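Gene 2 protein (Enterobacteria phage Sf6, PDB 5C12) serves as the large terminase subunit in viral DNA packaging, here as its metal-binding nuclease domain, and as a whole protein probably binds ATP. Local coordinates at residues Glu27-Ala32 with Leu180-Tyr184. The protein carries 1 engineered substitution. Sequence-based numbering, arbitrary orientation.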
ATOM      1  N   GLU A  27     -12.606  -6.376  10.682  1.00 16.82           N
ATOM      2  CA  GLU A  27     -12.084  -7.054  11.858  1.00 18.28           C
ATOM      3  C   GLU A  27     -10.583  -7.310  11.784  1.00 15.77           C
ATOM      4  O   GLU A  27      -9.906  -7.274  12.809  1.00 16.85           O
ATOM      5  CB  GLU A  27     -12.814  -8.380  12.095  1.00 18.04           C
ATOM      6  CG  GLU A  27     -14.106  -8.224  12.827  1.00 25.45           C
ATOM      7  CD  GLU A  27     -13.931  -7.628  14.204  1.00 24.64           C
ATOM      8  OE1 GLU A  27     -13.333  -8.289  15.085  1.00 26.09           O
ATOM      9  OE2 GLU A  27     -14.406  -6.498  14.408  1.00 27.69           O
ATOM     10  N   TRP A  28     -10.055  -7.612  10.591  1.00 15.66           N
ATOM     11  CA  TRP A  28      -8.627  -7.834  10.455  1.00 14.40           C
ATOM     12  C   TRP A  28      -7.869  -6.545  10.770  1.00 12.98           C
ATOM     13  O   TRP A  28      -6.803  -6.554  11.382  1.00 14.00           O
ATOM     14  CB  TRP A  28      -8.237  -8.261   9.038  1.00 16.66           C
ATOM     15  CG  TRP A  28      -8.954  -9.458   8.467  1.00 16.14           C
ATOM     16  CD1 TRP A  28      -9.741 -10.361   9.129  1.00 16.96           C
ATOM     17  CD2 TRP A  28      -8.933  -9.876   7.101  1.00 18.17           C
ATOM     18  NE1 TRP A  28     -10.220 -11.310   8.249  1.00 18.09           N
ATOM     19  CE2 TRP A  28      -9.735 -11.031   6.997  1.00 17.35           C
ATOM     20  CE3 TRP A  28      -8.312  -9.379   5.948  1.00 16.58           C
ATOM     21  CZ2 TRP A  28      -9.927 -11.700   5.790  1.00 19.42           C
ATOM     22  CZ3 TRP A  28      -8.510 -10.033   4.756  1.00 21.55           C
ATOM     23  CH2 TRP A  28      -9.321 -11.179   4.682  1.00 20.92           C
ATOM     24  N   LEU A  29      -8.416  -5.424  10.316  1.00 13.63           N
ATOM     25  CA  LEU A  29      -7.776  -4.118  10.539  1.00 13.48           C
ATOM     26  C   LEU A  29      -7.769  -3.752  12.025  1.00 15.16           C
ATOM     27  O   LEU A  29      -6.779  -3.238  12.548  1.00 15.16           O
ATOM     28  CB  LEU A  29      -8.485  -3.031   9.723  1.00 14.79           C
ATOM     29  CG  LEU A  29      -8.447  -3.256   8.204  1.00 16.52           C
ATOM     30  CD1 LEU A  29      -9.393  -2.279   7.521  1.00 15.19           C
ATOM     31  CD2 LEU A  29      -7.032  -3.110   7.671  1.00 14.64           C
ATOM     32  N   GLU A  30      -8.870  -4.029  12.704  1.00 15.94           N
ATOM     33  CA  GLU A  30      -8.926  -3.790  14.135  1.00 16.77           C
ATOM     34  C   GLU A  30      -7.904  -4.677  14.867  1.00 16.90           C
ATOM     35  O   GLU A  30      -7.192  -4.207  15.753  1.00 15.06           O
ATOM     36  CB  GLU A  30     -10.328  -4.060  14.664  1.00 15.64           C
ATOM     37  CG  GLU A  30     -11.441  -3.182  14.096  1.00 20.11           C
ATOM     38  CD  GLU A  30     -11.241  -1.709  14.397  1.00 36.89           C
ATOM     39  OE1 GLU A  30     -10.521  -1.378  15.367  1.00 27.48           O
ATOM     40  OE2 GLU A  30     -11.800  -0.882  13.646  1.00 38.97           O
ATOM     41  N   ALA A  31      -7.839  -5.955  14.500  1.00 14.12           N
ATOM     42  CA  ALA A  31      -6.848  -6.875  15.099  1.00 14.53           C
ATOM     43  C   ALA A  31      -5.416  -6.396  14.840  1.00 16.15           C
ATOM     44  O   ALA A  31      -4.546  -6.454  15.717  1.00 15.45           O
ATOM     45  CB  ALA A  31      -7.027  -8.276  14.561  1.00 17.12           C
ATOM     46  N   ALA A  32      -5.172  -5.911  13.628  1.00 14.24           N
ATOM     47  CA  ALA A  32      -3.851  -5.472  13.229  1.00 12.76           C
ATOM     48  C   ALA A  32      -3.420  -4.175  13.879  1.00 14.66           C
ATOM     49  O   ALA A  32      -2.237  -3.836  13.854  1.00 13.67           O
ATOM     50  CB  ALA A  32      -3.787  -5.326  11.725  1.00 12.02           C
ATOM     51  N   LEU A 180      -2.629  -8.972   6.550  1.00 12.24           N
ATOM     52  CA  LEU A 180      -3.660  -8.611   7.525  1.00 12.29           C
ATOM     53  C   LEU A 180      -4.406  -9.830   8.070  1.00 13.57           C
ATOM     54  O   LEU A 180      -4.650  -9.936   9.271  1.00 13.72           O
ATOM     55  CB  LEU A 180      -4.643  -7.639   6.902  1.00 11.96           C
ATOM     56  CG  LEU A 180      -4.015  -6.282   6.614  1.00 11.03           C
ATOM     57  CD1 LEU A 180      -4.947  -5.458   5.717  1.00 12.58           C
ATOM     58  CD2 LEU A 180      -3.676  -5.512   7.911  1.00 14.76           C
ATOM     59  N   TYR A 181      -4.758 -10.760   7.194  1.00 11.02           N
ATOM     60  CA  TYR A 181      -5.456 -11.963   7.629  1.00 13.71           C
ATOM     61  C   TYR A 181      -4.595 -12.805   8.566  1.00 14.56           C
ATOM     62  O   TYR A 181      -5.059 -13.280   9.590  1.00 14.90           O
ATOM     63  CB  TYR A 181      -5.882 -12.808   6.429  1.00 15.47           C
ATOM     64  CG  TYR A 181      -6.526 -14.110   6.808  1.00 17.31           C
ATOM     65  CD1 TYR A 181      -7.785 -14.130   7.345  1.00 20.87           C
ATOM     66  CD2 TYR A 181      -5.859 -15.308   6.635  1.00 19.51           C
ATOM     67  CE1 TYR A 181      -8.385 -15.321   7.697  1.00 20.56           C
ATOM     68  CE2 TYR A 181      -6.449 -16.504   6.984  1.00 24.42           C
ATOM     69  CZ  TYR A 181      -7.704 -16.493   7.503  1.00 21.49           C
ATOM     70  OH  TYR A 181      -8.328 -17.675   7.871  1.00 30.07           O
ATOM     71  N   LEU A 182      -3.333 -12.998   8.218  1.00 14.05           N
ATOM     72  CA  LEU A 182      -2.433 -13.755   9.075  1.00 13.95           C
ATOM     73  C   LEU A 182      -2.306 -13.060  10.454  1.00 15.33           C
ATOM     74  O   LEU A 182      -2.232 -13.714  11.503  1.00 13.55           O
ATOM     75  CB  LEU A 182      -1.073 -13.920   8.400  1.00 16.63           C
ATOM     76  CG  LEU A 182      -0.208 -15.108   8.761  1.00 36.52           C
ATOM     77  CD1 LEU A 182      -0.917 -16.412   8.387  1.00 27.05           C
ATOM     78  CD2 LEU A 182       1.127 -14.970   8.036  1.00 38.10           C
ATOM     79  N   THR A 183      -2.290 -11.730  10.450  1.00 13.44           N
ATOM     80  CA  THR A 183      -2.208 -10.950  11.692  1.00 13.23           C
ATOM     81  C   THR A 183      -3.456 -11.151  12.526  1.00 15.22           C
ATOM     82  O   THR A 183      -3.377 -11.384  13.730  1.00 15.59           O
ATOM     83  CB  THR A 183      -1.998  -9.461  11.409  1.00 11.39           C
ATOM     84  OG1 THR A 183      -0.856  -9.304  10.567  1.00 13.08           O
ATOM     85  CG2 THR A 183      -1.720  -8.722  12.653  1.00 14.11           C
ATOM     86  N   TYR A 184      -4.608 -11.115  11.870  1.00 13.45           N
ATOM     87  CA  TYR A 184      -5.873 -11.402  12.540  1.00 14.77           C
ATOM     88  C   TYR A 184      -5.871 -12.787  13.184  1.00 17.51           C
ATOM     89  O   TYR A 184      -6.291 -12.948  14.321  1.00 17.14           O
ATOM     90  CB  TYR A 184      -7.022 -11.269  11.545  1.00 15.31           C
ATOM     91  CG  TYR A 184      -8.345 -11.751  12.036  1.00 19.66           C
ATOM     92  CD1 TYR A 184      -9.145 -10.947  12.831  1.00 17.70           C
ATOM     93  CD2 TYR A 184      -8.805 -13.010  11.690  1.00 27.71           C
ATOM     94  CE1 TYR A 184     -10.373 -11.403  13.295  1.00 21.72           C
ATOM     95  CE2 TYR A 184     -10.017 -13.471  12.139  1.00 27.73           C
ATOM     96  CZ  TYR A 184     -10.790 -12.672  12.938  1.00 30.67           C
ATOM     97  OH  TYR A 184     -12.002 -13.153  13.367  1.00 35.24           O
TER
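Thr183, whose CG2 packs on Ala32, has its OG1 held by two hydrogen bonds, to Arg179 O one turn earlier and to Leu199 N beyond the helix. Together these bonds fix the rotation of the side chain. Its methyl CG2, anti to the backbone N, is then turned to Ala32, 3.9 Å from Ala32 CA. No hydrogen bond joins 27-32 to 180-184, and the rest of the contact is apolar and aromatic.

The Trp28 indole packs against Leu180, Tyr181 and Tyr184, and with the two tyrosines it forms an aromatic cluster. Tyr181 CB stands 4.0 Å over the centroid of the Trp28 six-membered ring, almost on the ring normal, a CH-pi contact. Tyr181 also turns its ring edge to that face in an offset edge-to-face pair, planes at 64°, and its CD1 comes 3.6 Å from Trp28 CZ2. At the pyrrole end, Trp28 CD1 sits over one face of Tyr184, 3.5 Å from Tyr184 CG. Tyr184 CG is anti to its backbone N (chi1 170°), and this brings the ring against Trp28 and Ala31. Ala31 CB meets the ring edge, 3.8 Å from Tyr184 CD1. Next to the aromatic cluster, the Leu180 methyls split: CD1 lies 3.7 Å from Leu29 CD2, and CD2 lies 3.8 Å from Ala32 CB.

The axes of the two segments approach to 8.3 Å and cross at 66°. The contact packs helix 26-32 on the long helix 168-189, away from the metal site. Phe201 of strand 200-201 touches Leu29, Ala32 and Leu180, and helix 208-218 meets Leu29 through Phe215 and Leu218.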